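Local coordinates for tyrosinase (Aspergillus oryzae, PDB 6JU8), which probably catalyses the copper-dependent oxidation of L-tyrosine and L-dopa by dioxygen to L-dopaquinone, in melanin biosynthesis, at residues 10-15 / 143-148; 73-78 / 362-367; 232-237 / 357-362; 275-280 / 284-289; 382-387 / 440-445. The protein carries 1 engineered substitution. One frame throughout, in Å; residues are numbered along the deposited sequence.

Contact 1: 10-15 / 143-148; sequences TGIPKD and KQWRLP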
# COMPACT_ATOMS: atom_id res chain seq x y z
N THR A 10 -30.95 4.57 -18.49
CA THR A 10 -31.96 5.55 -18.16
C THR A 10 -31.49 6.46 -17.03
O THR A 10 -32.09 7.51 -16.80
CB THR A 10 -33.24 4.87 -17.64
OG1 THR A 10 -32.90 4.01 -16.55
CG2 THR A 10 -33.83 3.99 -18.73
N GLY A 11 -30.47 6.05 -16.28
CA GLY A 11 -30.27 6.66 -14.97
C GLY A 11 -31.20 5.99 -13.98
O GLY A 11 -32.07 5.17 -14.36
N ILE A 12 -31.02 6.27 -12.69
CA ILE A 12 -31.90 5.64 -11.69
C ILE A 12 -33.33 6.11 -11.91
O ILE A 12 -33.58 7.31 -12.16
CB ILE A 12 -31.38 5.98 -10.28
CG1 ILE A 12 -30.05 5.27 -10.03
CG2 ILE A 12 -32.41 5.66 -9.21
CD1 ILE A 12 -29.30 5.71 -8.81
N PRO A 13 -34.31 5.21 -11.94
CA PRO A 13 -35.69 5.58 -12.27
C PRO A 13 -36.22 6.65 -11.32
O PRO A 13 -35.88 6.74 -10.14
CB PRO A 13 -36.49 4.28 -12.13
CG PRO A 13 -35.46 3.21 -12.33
CD PRO A 13 -34.18 3.75 -11.75
N LYS A 14 -37.09 7.48 -11.87
CA LYS A 14 -37.68 8.58 -11.13
C LYS A 14 -38.76 8.07 -10.18
O LYS A 14 -39.64 7.27 -10.53
CB LYS A 14 -38.25 9.61 -12.12
N ASP A 15 -38.61 8.51 -8.94
CA ASP A 15 -39.58 8.22 -7.90
C ASP A 15 -40.12 9.55 -7.38
O ASP A 15 -39.31 10.42 -7.07
CB ASP A 15 -38.95 7.48 -6.72
CG ASP A 15 -40.03 7.04 -5.73
OD1 ASP A 15 -40.14 5.81 -5.54
OD2 ASP A 15 -40.77 7.90 -5.22
N LYS A 143 -32.89 4.74 -3.08
CA LYS A 143 -33.50 5.67 -4.03
C LYS A 143 -32.92 7.07 -3.90
O LYS A 143 -32.96 7.86 -4.85
CB LYS A 143 -35.02 5.70 -3.81
CG LYS A 143 -35.69 4.42 -4.29
CD LYS A 143 -37.18 4.45 -3.95
CE LYS A 143 -37.82 3.11 -4.30
NZ LYS A 143 -39.28 3.13 -3.99
N GLN A 144 -32.36 7.38 -2.73
CA GLN A 144 -31.73 8.68 -2.54
C GLN A 144 -30.27 8.63 -2.97
O GLN A 144 -29.67 9.64 -3.33
CB GLN A 144 -31.81 9.11 -1.08
CG GLN A 144 -32.97 10.02 -0.72
CD GLN A 144 -33.07 11.25 -1.60
OE1 GLN A 144 -32.18 12.12 -1.68
NE2 GLN A 144 -34.19 11.35 -2.29
N TRP A 145 -29.63 7.47 -2.90
CA TRP A 145 -28.23 7.32 -3.22
C TRP A 145 -27.91 7.68 -4.66
O TRP A 145 -28.65 7.31 -5.56
CB TRP A 145 -27.75 5.89 -2.98
CG TRP A 145 -26.31 5.68 -3.32
CD1 TRP A 145 -25.24 5.89 -2.49
CD2 TRP A 145 -25.80 5.23 -4.58
NE1 TRP A 145 -24.08 5.58 -3.18
CE2 TRP A 145 -24.40 5.18 -4.45
CE3 TRP A 145 -26.39 4.86 -5.80
CZ2 TRP A 145 -23.58 4.76 -5.51
CZ3 TRP A 145 -25.58 4.45 -6.84
CH2 TRP A 145 -24.19 4.42 -6.68
N ARG A 146 -26.79 8.37 -4.85
CA ARG A 146 -26.27 8.61 -6.19
C ARG A 146 -24.76 8.40 -6.12
O ARG A 146 -24.17 8.42 -5.02
CB ARG A 146 -26.60 10.01 -6.69
CG ARG A 146 -28.10 10.23 -6.95
CD ARG A 146 -28.55 9.35 -8.10
NE ARG A 146 -29.95 9.54 -8.54
CZ ARG A 146 -31.02 9.00 -7.97
NH1 ARG A 146 -30.87 8.24 -6.88
NH2 ARG A 146 -32.22 9.22 -8.47
N LEU A 147 -24.12 8.20 -7.26
CA LEU A 147 -22.68 7.91 -7.20
C LEU A 147 -21.94 9.13 -6.67
O LEU A 147 -22.03 10.21 -7.25
CB LEU A 147 -22.17 7.59 -8.61
CG LEU A 147 -20.68 7.22 -8.69
CD1 LEU A 147 -20.43 5.85 -8.05
CD2 LEU A 147 -20.17 7.26 -10.12
N PRO A 148 -21.20 9.01 -5.59
CA PRO A 148 -20.42 10.17 -5.11
C PRO A 148 -19.30 10.57 -6.06
O PRO A 148 -18.81 9.78 -6.86
CB PRO A 148 -19.83 9.68 -3.80
CG PRO A 148 -20.68 8.52 -3.40
CD PRO A 148 -21.05 7.84 -4.70
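Ile12 lies over one face of the Arg146 guanidinium group, and this aliphatic side chain against the flat cationic group is the main packing of the contact. Its CB stands over the centre of the plane, 3.8 Å above it. The two branches part there. CG2 comes to 3.6 Å from Arg146 NH2. CD1 comes to 3.5 Å from Arg146 NH1 and also runs alongside the aliphatic CD of the arginine. The same methyl approaches the Trp145 indole obliquely, with 4.3 Å from Ile12 CD1 to Trp145 CE3.

Hydrogen bonds hold the arginine in place under the isoleucine. The chain of Arg146 bends at its second torsion (chi2 -66°), which folds NH1 back toward the end of helix 135-144. Arg146 NH1 donates to Lys143 O at 2.9 Å and to Trp145 O at 2.7 Å. Both carbonyls are met from above their planes. Trp145 O lies in the guanidinium plane, while Lys143 O is tilted 21° from it. Asn436 ties both sides together, since its O accepts from Arg146 NE and its ND2 bonds Ile12 O.

One salt bridge closes the far end. The extended chain of Lys143 carries NZ to 3.2 Å from Asp15 OD1, nearly in line with the C-O bond. Asp15 OD2 is bonded to Lys17 N.

The contact thus joins the N-terminal loop to the end of a helix of the central domain. Several backbone carbonyls fix the buried guanidinium and help to satisfy it, and its flat face then serves as a surface for an aliphatic side chain.

Contact 2: 73-78 / 362-367; sequences APWTEW and SVPVAA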
# COMPACT_ATOMS: atom_id res chain seq x y z
N ALA A 73 -9.01 -1.72 -22.84
CA ALA A 73 -8.65 -3.13 -22.96
C ALA A 73 -9.63 -3.97 -22.15
O ALA A 73 -10.09 -3.50 -21.10
CB ALA A 73 -7.22 -3.35 -22.49
N PRO A 74 -9.94 -5.20 -22.54
CA PRO A 74 -9.31 -5.95 -23.63
C PRO A 74 -9.88 -5.73 -25.03
O PRO A 74 -9.57 -6.50 -25.95
CB PRO A 74 -9.57 -7.42 -23.21
CG PRO A 74 -10.88 -7.35 -22.47
CD PRO A 74 -10.83 -6.05 -21.70
N TRP A 75 -10.69 -4.70 -25.21
CA TRP A 75 -11.15 -4.25 -26.51
C TRP A 75 -12.14 -5.22 -27.14
O TRP A 75 -12.04 -5.53 -28.33
CB TRP A 75 -9.95 -4.00 -27.43
CG TRP A 75 -8.90 -3.10 -26.83
CD1 TRP A 75 -9.06 -1.81 -26.39
CD2 TRP A 75 -7.53 -3.43 -26.64
NE1 TRP A 75 -7.86 -1.32 -25.92
CE2 TRP A 75 -6.90 -2.31 -26.06
CE3 TRP A 75 -6.78 -4.58 -26.89
CZ2 TRP A 75 -5.54 -2.28 -25.72
CZ3 TRP A 75 -5.44 -4.56 -26.55
CH2 TRP A 75 -4.83 -3.43 -25.98
N THR A 76 -13.12 -5.67 -26.36
CA THR A 76 -14.11 -6.62 -26.83
C THR A 76 -15.47 -5.96 -27.04
O THR A 76 -15.69 -4.81 -26.70
CB THR A 76 -14.32 -7.79 -25.85
OG1 THR A 76 -14.99 -7.30 -24.68
CG2 THR A 76 -13.01 -8.41 -25.39
N GLU A 77 -16.41 -6.76 -27.55
CA GLU A 77 -17.81 -6.38 -27.65
C GLU A 77 -18.40 -6.08 -26.29
O GLU A 77 -17.95 -6.59 -25.26
CB GLU A 77 -18.63 -7.47 -28.35
CG GLU A 77 -18.97 -8.65 -27.49
CD GLU A 77 -20.22 -8.51 -26.65
OE1 GLU A 77 -21.24 -7.88 -26.99
OE2 GLU A 77 -20.19 -9.06 -25.54
N TRP A 78 -19.41 -5.21 -26.31
CA TRP A 78 -20.25 -5.00 -25.14
C TRP A 78 -21.66 -4.69 -25.63
O TRP A 78 -21.82 -3.95 -26.60
CB TRP A 78 -19.71 -3.88 -24.22
CG TRP A 78 -20.50 -3.83 -22.95
CD1 TRP A 78 -20.31 -4.59 -21.83
CD2 TRP A 78 -21.61 -2.96 -22.65
NE1 TRP A 78 -21.23 -4.26 -20.87
CE2 TRP A 78 -22.04 -3.26 -21.34
CE3 TRP A 78 -22.26 -1.95 -23.37
CZ2 TRP A 78 -23.11 -2.60 -20.72
CZ3 TRP A 78 -23.31 -1.31 -22.76
CH2 TRP A 78 -23.72 -1.62 -21.47
N SER A 362 -3.03 4.85 -17.46
CA SER A 362 -2.98 4.17 -18.76
C SER A 362 -4.40 4.00 -19.29
O SER A 362 -5.23 3.27 -18.72
CB SER A 362 -2.30 2.81 -18.55
OG SER A 362 -2.41 2.04 -19.73
N VAL A 363 -4.74 4.69 -20.38
CA VAL A 363 -6.12 4.65 -20.90
C VAL A 363 -6.63 3.23 -21.05
O VAL A 363 -7.77 2.95 -20.65
CB VAL A 363 -6.23 5.40 -22.24
CG1 VAL A 363 -7.51 5.07 -22.98
CG2 VAL A 363 -6.17 6.91 -21.97
N PRO A 364 -5.88 2.27 -21.61
CA PRO A 364 -6.44 0.94 -21.78
C PRO A 364 -6.90 0.27 -20.49
O PRO A 364 -7.74 -0.63 -20.59
CB PRO A 364 -5.31 0.14 -22.43
CG PRO A 364 -4.44 1.17 -23.09
CD PRO A 364 -4.56 2.41 -22.23
N VAL A 365 -6.38 0.62 -19.31
CA VAL A 365 -6.72 -0.11 -18.10
C VAL A 365 -7.19 0.77 -16.95
O VAL A 365 -7.47 0.23 -15.87
CB VAL A 365 -5.56 -1.02 -17.63
CG1 VAL A 365 -5.30 -2.12 -18.66
CG2 VAL A 365 -4.31 -0.21 -17.35
N ALA A 366 -7.30 2.08 -17.15
CA ALA A 366 -7.63 2.97 -16.04
C ALA A 366 -8.97 2.65 -15.41
O ALA A 366 -9.13 2.84 -14.18
CB ALA A 366 -7.62 4.41 -16.55
N ALA A 367 -9.95 2.21 -16.20
CA ALA A 367 -11.30 2.00 -15.65
C ALA A 367 -11.36 0.83 -14.69
O ALA A 367 -12.32 0.72 -13.93
CB ALA A 367 -12.30 1.84 -16.80
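Ala73 and Pro364 bring together two loops of the central domain of tyrosinase, close to its dinuclear copper centre. Ala73 follows soon after the copper ligand His71. Pro364 sits in a turn in which Val365 N bonds Ser362 O, and its side chain is about 9 Å from a bound copper ion.

The CB of Ala73 points at the turn and meets Pro364 CB at 4.0 Å. Val365 CG1 is a looser neighbour of the same methyl, 4.5 Å from Ala73 CB. Trp75 and Pro364 lie side by side and point the same way. The indole comes obliquely to the proline, with Trp75 CZ2 at 4.1 Å from Pro364 CB. A cis peptide bond precedes Pro74, and Ala73 CA stands 3.5 Å above one face of the Trp75 ring, toward its rim. Gln218, on strand 218-222, touches Ala73, Trp75 and Pro364.

The neighbouring Val363 O makes a weak hydrogen bond with His71 ND1, which places the turn in the second shell of the copper. The two loops are joined directly by Ala73 N, which donates to Pro364 O at 2.8 Å, in the carbonyl plane and on a lone pair.

Contact 3: 232-237 / 357-362; sequences DKCQST and AGHMSS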
# COMPACT_ATOMS: atom_id res chain seq x y z
N ASP A 232 -0.42 -7.09 -17.98
CA ASP A 232 -0.70 -8.51 -18.08
C ASP A 232 -0.23 -9.31 -16.86
O ASP A 232 -0.74 -10.40 -16.61
CB ASP A 232 -0.04 -9.08 -19.36
CG ASP A 232 1.44 -8.79 -19.50
OD1 ASP A 232 1.93 -7.73 -19.07
OD2 ASP A 232 2.17 -9.66 -20.05
N LYS A 233 0.71 -8.76 -16.10
CA LYS A 233 1.32 -9.43 -14.95
C LYS A 233 0.67 -9.02 -13.63
O LYS A 233 1.10 -9.44 -12.56
CB LYS A 233 2.82 -9.14 -14.88
CG LYS A 233 3.59 -9.54 -16.12
CD LYS A 233 3.46 -11.01 -16.44
CE LYS A 233 4.32 -11.40 -17.64
NZ LYS A 233 4.20 -12.88 -17.87
N CYS A 234 -0.38 -8.18 -13.71
CA CYS A 234 -1.11 -7.78 -12.53
C CYS A 234 -2.33 -8.64 -12.28
O CYS A 234 -3.12 -8.87 -13.20
CB CYS A 234 -1.62 -6.34 -12.68
SG CYS A 234 -0.31 -5.14 -13.00
N GLN A 235 -2.51 -9.05 -11.03
CA GLN A 235 -3.80 -9.59 -10.59
C GLN A 235 -4.70 -8.47 -10.08
O GLN A 235 -5.91 -8.49 -10.35
CB GLN A 235 -3.60 -10.67 -9.51
CG GLN A 235 -4.91 -11.27 -9.04
CD GLN A 235 -4.72 -12.50 -8.16
OE1 GLN A 235 -3.68 -13.14 -8.10
NE2 GLN A 235 -5.83 -12.86 -7.53
N SER A 236 -4.12 -7.53 -9.36
CA SER A 236 -4.81 -6.37 -8.79
C SER A 236 -4.43 -5.09 -9.53
O SER A 236 -3.31 -4.93 -9.98
CB SER A 236 -4.40 -6.23 -7.32
OG SER A 236 -5.05 -5.11 -6.72
N THR A 237 -5.37 -4.16 -9.55
CA THR A 237 -5.01 -2.79 -9.92
C THR A 237 -4.04 -2.21 -8.87
O THR A 237 -4.04 -2.67 -7.72
CB THR A 237 -6.27 -1.90 -10.03
OG1 THR A 237 -6.99 -1.90 -8.78
CG2 THR A 237 -7.21 -2.42 -11.09
N ALA A 357 4.42 3.27 -11.68
CA ALA A 357 3.30 3.33 -12.62
C ALA A 357 2.13 2.49 -12.14
O ALA A 357 2.29 1.53 -11.37
CB ALA A 357 3.73 2.84 -14.00
N GLY A 358 0.95 2.81 -12.63
CA GLY A 358 -0.24 2.04 -12.24
C GLY A 358 -1.42 2.39 -13.14
O GLY A 358 -1.35 3.23 -14.03
N HIS A 359 -2.51 1.68 -12.89
CA HIS A 359 -3.60 1.57 -13.84
C HIS A 359 -4.16 2.92 -14.27
O HIS A 359 -4.44 3.12 -15.46
CB HIS A 359 -4.72 0.67 -13.26
CG HIS A 359 -4.24 -0.77 -13.25
ND1 HIS A 359 -3.25 -1.20 -12.39
CD2 HIS A 359 -4.60 -1.85 -13.97
CE1 HIS A 359 -3.00 -2.48 -12.64
NE2 HIS A 359 -3.81 -2.91 -13.59
N MET A 360 -4.39 3.83 -13.31
CA MET A 360 -5.08 5.06 -13.66
C MET A 360 -4.35 5.91 -14.69
O MET A 360 -4.98 6.78 -15.31
CB MET A 360 -5.43 5.89 -12.41
CG MET A 360 -6.76 5.46 -11.79
SD MET A 360 -8.20 6.08 -12.71
CE MET A 360 -8.14 7.82 -12.24
N SER A 361 -3.05 5.71 -14.88
CA SER A 361 -2.36 6.56 -15.88
C SER A 361 -2.43 6.00 -17.28
O SER A 361 -1.94 6.66 -18.20
CB SER A 361 -0.89 6.75 -15.51
OG SER A 361 -0.19 5.54 -15.78
N SER A 362 -3.03 4.85 -17.46
CA SER A 362 -2.98 4.17 -18.76
C SER A 362 -4.40 4.00 -19.29
O SER A 362 -5.23 3.27 -18.72
CB SER A 362 -2.30 2.81 -18.55
OG SER A 362 -2.41 2.04 -19.73
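Thr237 O is held by two donors beside the residue's contact with His359. Ser236 OG gives it a hydrogen bond of 2.8 Å, in the carbonyl plane and on a lone pair, and Gln256 NE2 gives another. Ser236 OG is itself bonded to Arg199 NH1, and Thr237 OG1 to Phe200 N. The backbone around Thr237 is thus well fixed.

Its CA then lies over one face of the His359 imidazole as a CH-pi contact. The distance from Thr237 CA to the ring centroid is 3.6 Å, 23° off the ring normal. The Thr237 and His359 side chains cross at about a right angle. Thr237 CG2 reaches to 3.9 Å from His359 CD2, while Thr237 CA stands nearest His359 CE1 and ND1. His359 CG is anti to the carbonyl carbon (chi1 -72°), and the ring reaches residues 234-237. Cys234 SG approaches the ring obliquely, 3.8 Å from His359 CE1, and Ser236 O is also oblique, 3.6 Å from that carbon. Phe231 meets the histidine ring as well.

All the touching residues are buried. The next residue, Met360, bonds through its O to ND1 of the copper ligand His336. The contact therefore lies just behind the His332, His336 and His376 half of the type 3 dicopper site of tyrosinases.

Contact 4: 275-280 / 284-289; sequences DGWDSV and QDMTFR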
# COMPACT_ATOMS: atom_id res chain seq x y z
N ASP A 275 5.66 26.78 -20.69
CA ASP A 275 6.60 27.88 -20.93
C ASP A 275 5.80 29.11 -21.35
O ASP A 275 4.91 29.03 -22.21
CB ASP A 275 7.63 27.45 -21.97
CG ASP A 275 8.86 28.31 -22.10
OD1 ASP A 275 9.28 28.99 -21.14
OD2 ASP A 275 9.46 28.31 -23.21
N GLY A 276 6.07 30.27 -20.76
CA GLY A 276 5.37 31.48 -21.19
C GLY A 276 4.12 31.77 -20.39
O GLY A 276 3.52 32.84 -20.52
N TRP A 277 3.69 30.84 -19.52
CA TRP A 277 2.50 31.07 -18.70
C TRP A 277 2.75 32.12 -17.62
O TRP A 277 3.88 32.34 -17.22
CB TRP A 277 2.04 29.78 -18.03
CG TRP A 277 1.17 28.92 -18.89
CD1 TRP A 277 1.34 28.57 -20.20
CD2 TRP A 277 -0.05 28.30 -18.46
NE1 TRP A 277 0.30 27.76 -20.61
CE2 TRP A 277 -0.57 27.58 -19.56
CE3 TRP A 277 -0.75 28.29 -17.24
CZ2 TRP A 277 -1.75 26.85 -19.48
CZ3 TRP A 277 -1.93 27.56 -17.18
CH2 TRP A 277 -2.42 26.85 -18.28
N ASP A 278 1.66 32.71 -17.15
CA ASP A 278 1.74 33.72 -16.10
C ASP A 278 2.30 33.11 -14.82
O ASP A 278 3.02 33.77 -14.08
CB ASP A 278 0.39 34.37 -15.79
CG ASP A 278 -0.70 33.44 -15.29
OD1 ASP A 278 -1.04 32.45 -15.97
OD2 ASP A 278 -1.28 33.70 -14.20
N SER A 279 1.98 31.85 -14.59
CA SER A 279 2.36 31.11 -13.40
C SER A 279 2.13 29.63 -13.71
O SER A 279 1.52 29.32 -14.74
CB SER A 279 1.54 31.50 -12.17
OG SER A 279 0.17 31.18 -12.35
N VAL A 280 2.61 28.77 -12.84
CA VAL A 280 2.30 27.35 -12.92
C VAL A 280 1.28 27.06 -11.83
O VAL A 280 1.65 27.04 -10.65
CB VAL A 280 3.57 26.51 -12.70
CG1 VAL A 280 3.19 25.05 -12.60
CG2 VAL A 280 4.55 26.80 -13.82
N GLN A 284 -5.88 23.05 -7.73
CA GLN A 284 -7.10 23.79 -7.38
C GLN A 284 -7.23 25.05 -8.24
O GLN A 284 -8.32 25.39 -8.73
CB GLN A 284 -7.10 24.16 -5.90
CG GLN A 284 -8.34 24.94 -5.48
CD GLN A 284 -8.35 25.17 -3.98
OE1 GLN A 284 -7.94 26.23 -3.54
NE2 GLN A 284 -8.78 24.18 -3.20
N ASP A 285 -6.12 25.78 -8.39
CA ASP A 285 -6.23 27.01 -9.19
C ASP A 285 -6.53 26.71 -10.65
O ASP A 285 -7.26 27.46 -11.31
CB ASP A 285 -4.95 27.84 -9.04
CG ASP A 285 -5.14 29.19 -9.72
OD1 ASP A 285 -6.15 29.87 -9.45
OD2 ASP A 285 -4.27 29.57 -10.50
N MET A 286 -5.92 25.64 -11.18
CA MET A 286 -6.21 25.32 -12.59
C MET A 286 -7.69 25.03 -12.78
O MET A 286 -8.31 25.41 -13.78
CB MET A 286 -5.37 24.12 -13.05
CG MET A 286 -5.32 23.98 -14.55
SD MET A 286 -4.29 25.23 -15.34
CE MET A 286 -2.69 24.41 -15.19
N THR A 287 -8.29 24.35 -11.80
CA THR A 287 -9.72 24.02 -11.83
C THR A 287 -10.54 25.29 -11.71
O THR A 287 -11.55 25.51 -12.42
CB THR A 287 -10.03 23.01 -10.71
OG1 THR A 287 -9.26 21.82 -10.95
CG2 THR A 287 -11.49 22.61 -10.75
N PHE A 288 -10.17 26.19 -10.80
CA PHE A 288 -10.81 27.50 -10.70
C PHE A 288 -10.78 28.25 -12.02
O PHE A 288 -11.81 28.79 -12.46
CB PHE A 288 -10.11 28.32 -9.61
CG PHE A 288 -10.73 29.68 -9.40
CD1 PHE A 288 -11.94 29.85 -8.76
CD2 PHE A 288 -10.07 30.80 -9.87
CE1 PHE A 288 -12.51 31.11 -8.59
CE2 PHE A 288 -10.60 32.05 -9.67
CZ PHE A 288 -11.82 32.24 -9.02
N ARG A 289 -9.63 28.27 -12.68
CA ARG A 289 -9.52 28.97 -13.96
C ARG A 289 -10.44 28.32 -15.00
O ARG A 289 -11.05 29.01 -15.82
CB ARG A 289 -8.06 28.90 -14.42
CG ARG A 289 -7.14 29.79 -13.60
CD ARG A 289 -5.69 29.63 -14.07
NE ARG A 289 -4.79 30.39 -13.20
CZ ARG A 289 -3.69 31.00 -13.58
NH1 ARG A 289 -3.27 30.94 -14.84
NH2 ARG A 289 -2.97 31.65 -12.68
O HOH W 1 -1.67 30.40 -10.10
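The torsions of Asp278 and Arg289 bring their charged ends together. Asp278 CG sits between the backbone N and the carbonyl carbon (chi1 62°), and the Arg289 chain runs extended from CG to NE. The two side chains come from opposite directions, and their carboxylate and guanidinium planes are 25° apart, nearly coplanar.

The result is a salt bridge, with one bond clear and a second less sure. Arg289 NH2 donates to the syn lone pair of Asp278 OD2 at 3.1 Å. Arg289 NH1 lies 2.9 Å from Asp278 OD1, but the place of OD1 is less sure. One helical turn back, Asp285 takes a further bond: Arg289 NE reaches Asp285 OD2 at 2.9 Å, from above the carboxylate plane. A water donates to Asp285 OD2 at 2.8 Å and lies 3.0 Å from Ser279 OG. The arginine thus stands between two acidic groups in a network in which its positive charge is probably balanced by both.

Trp277 and Met286 add a Met-aromatic contact. Met286 SD lies at the edge of the indole, 3.8 Å from Trp277 CZ3, and the side chains cross at about a right angle.

The contact is at the surface, where the loop ahead of helix 283-292 turns back on that helix. Asn324, in another loop, bonds Arg289 NH1 through its O. On the helix, Gln284 and Phe288 pack against helix 448-456.

Contact 5: 382-387 / 440-445; sequences LTAIWQ and AITKDA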
# COMPACT_ATOMS: atom_id res chain seq x y z
N LEU A 382 -17.90 19.00 -13.08
CA LEU A 382 -17.24 20.18 -13.64
C LEU A 382 -17.88 20.57 -14.97
O LEU A 382 -18.08 21.75 -15.25
CB LEU A 382 -15.75 19.91 -13.85
CG LEU A 382 -14.93 19.78 -12.55
CD1 LEU A 382 -13.50 19.39 -12.90
CD2 LEU A 382 -14.98 21.05 -11.73
N THR A 383 -18.25 19.58 -15.77
CA THR A 383 -18.98 19.85 -17.01
C THR A 383 -20.30 20.53 -16.69
O THR A 383 -20.67 21.52 -17.35
CB THR A 383 -19.19 18.58 -17.82
OG1 THR A 383 -17.91 18.01 -18.14
CG2 THR A 383 -19.86 18.90 -19.15
N ALA A 384 -21.06 20.00 -15.73
CA ALA A 384 -22.36 20.59 -15.38
C ALA A 384 -22.19 21.99 -14.85
O ALA A 384 -22.98 22.90 -15.17
CB ALA A 384 -23.04 19.69 -14.34
N ILE A 385 -21.17 22.24 -14.01
CA ILE A 385 -20.90 23.61 -13.55
C ILE A 385 -20.64 24.55 -14.72
O ILE A 385 -21.21 25.65 -14.83
CB ILE A 385 -19.69 23.65 -12.59
CG1 ILE A 385 -19.97 22.87 -11.30
CG2 ILE A 385 -19.29 25.09 -12.30
CD1 ILE A 385 -18.73 22.58 -10.47
N TRP A 386 -19.74 24.11 -15.61
CA TRP A 386 -19.36 24.99 -16.72
C TRP A 386 -20.57 25.23 -17.61
O TRP A 386 -20.78 26.36 -18.06
CB TRP A 386 -18.19 24.36 -17.50
CG TRP A 386 -17.63 25.28 -18.54
CD1 TRP A 386 -16.60 26.17 -18.32
CD2 TRP A 386 -18.03 25.46 -19.90
NE1 TRP A 386 -16.33 26.85 -19.47
CE2 TRP A 386 -17.20 26.44 -20.46
CE3 TRP A 386 -19.00 24.86 -20.71
CZ2 TRP A 386 -17.29 26.88 -21.79
CZ3 TRP A 386 -19.09 25.29 -22.04
CH2 TRP A 386 -18.26 26.27 -22.57
N GLN A 387 -21.39 24.20 -17.85
CA GLN A 387 -22.60 24.41 -18.65
C GLN A 387 -23.51 25.46 -18.00
O GLN A 387 -24.08 26.31 -18.68
CB GLN A 387 -23.39 23.13 -18.82
CG GLN A 387 -22.77 22.07 -19.72
CD GLN A 387 -23.69 20.87 -19.75
OE1 GLN A 387 -23.43 19.85 -19.09
NE2 GLN A 387 -24.81 20.97 -20.45
N ALA A 440 -25.22 19.40 -5.85
CA ALA A 440 -25.62 20.52 -5.00
C ALA A 440 -25.23 21.87 -5.61
O ALA A 440 -26.01 22.83 -5.57
CB ALA A 440 -25.00 20.43 -3.62
N ILE A 441 -24.03 21.92 -6.16
CA ILE A 441 -23.52 23.19 -6.68
C ILE A 441 -24.32 23.72 -7.86
O ILE A 441 -24.23 24.94 -8.08
CB ILE A 441 -22.04 23.06 -7.02
CG1 ILE A 441 -21.38 24.44 -7.22
CG2 ILE A 441 -21.80 22.17 -8.23
CD1 ILE A 441 -19.86 24.34 -7.14
N THR A 442 -25.05 22.86 -8.56
CA THR A 442 -25.86 23.31 -9.71
C THR A 442 -27.32 23.49 -9.34
O THR A 442 -28.16 23.74 -10.21
CB THR A 442 -25.73 22.38 -10.93
OG1 THR A 442 -25.90 21.00 -10.60
CG2 THR A 442 -24.32 22.47 -11.51
N LYS A 443 -27.69 23.41 -8.06
CA LYS A 443 -29.12 23.54 -7.76
C LYS A 443 -29.61 24.97 -7.90
O LYS A 443 -30.72 25.23 -8.37
CB LYS A 443 -29.43 23.01 -6.36
CG LYS A 443 -29.37 21.48 -6.25
N ASP A 444 -28.77 25.92 -7.51
CA ASP A 444 -29.15 27.34 -7.43
C ASP A 444 -28.20 28.21 -8.25
O ASP A 444 -27.05 28.45 -7.86
CB ASP A 444 -29.14 27.82 -5.98
CG ASP A 444 -29.58 29.25 -5.80
OD1 ASP A 444 -29.51 29.71 -4.63
OD2 ASP A 444 -29.99 29.90 -6.79
N ALA A 445 -28.72 28.70 -9.37
CA ALA A 445 -27.84 29.45 -10.26
C ALA A 445 -27.42 30.78 -9.65
O ALA A 445 -26.44 31.36 -10.11
CB ALA A 445 -28.44 29.68 -11.63
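Ile385 and Ile441 meet through their branches, with side chains crossing at about a right angle. Ile441 CG1 is anti to its backbone N (chi1 -165°). This puts CG2 in the crowded position between N and the carbonyl carbon, facing helix 371-389. From there Ile441 CG2 touches Ile385 CG1 at 3.6 Å and Ile385 CD1 at 3.8 Å. The two chain ends also meet, CD1 of Ile441 being 3.9 Å from CD1 of Ile385. The Ile385 chain is extended at chi2 (166°), which carries its CD1 along the neighbour.

Thr442 turns its methyl, not its hydroxyl, to the helix. CG2 is anti to the carbonyl carbon and rests against the Ala384 backbone, 3.9 Å from Thr442 CG2 to Ala384 O. Ala384 CB is a further neighbour, 4.2 Å from Thr442 CG2. Thr442 OG1 is bonded to Asp438 OD1, on its own side of the contact.

Ile448 of helix 448-456 touches both isoleucines, and Leu291 of helix 283-292 touches Ile385.

No hydrogen bond crosses between 382-387 and 440-445. The contact is a buried apolar one, in which aliphatic branches join the loop before helix 448-456 to a helix that carries the copper ligand His376, while the threonine hydroxyl is satisfied within its own loop.

Contacts 2 and 3 form one patch. Their centres are 12 Å apart, they share Ser362, and Val365 CG2 packs on His359 CD2. Both use the loop between strand 356-357 and helix 371-389, beside the copper ligands. Contact 5 lies about 30 Å from contact 2 between centres, on the opposite side of the chain's centre, and uses that same helix. It touches contact 4 where Thr287 meets Leu382, so helices 283-292 and 371-389 link the two. Contact 1 is 18 Å from contact 5 between centres. Along the chain, contacts 1 and 2 cross, contact 4 is nested within 3, and 3 within 2. Contact 5 closes last. Contacts 1 and 5 join the central domain to the N-terminal loop and to the loop before helix 448-456.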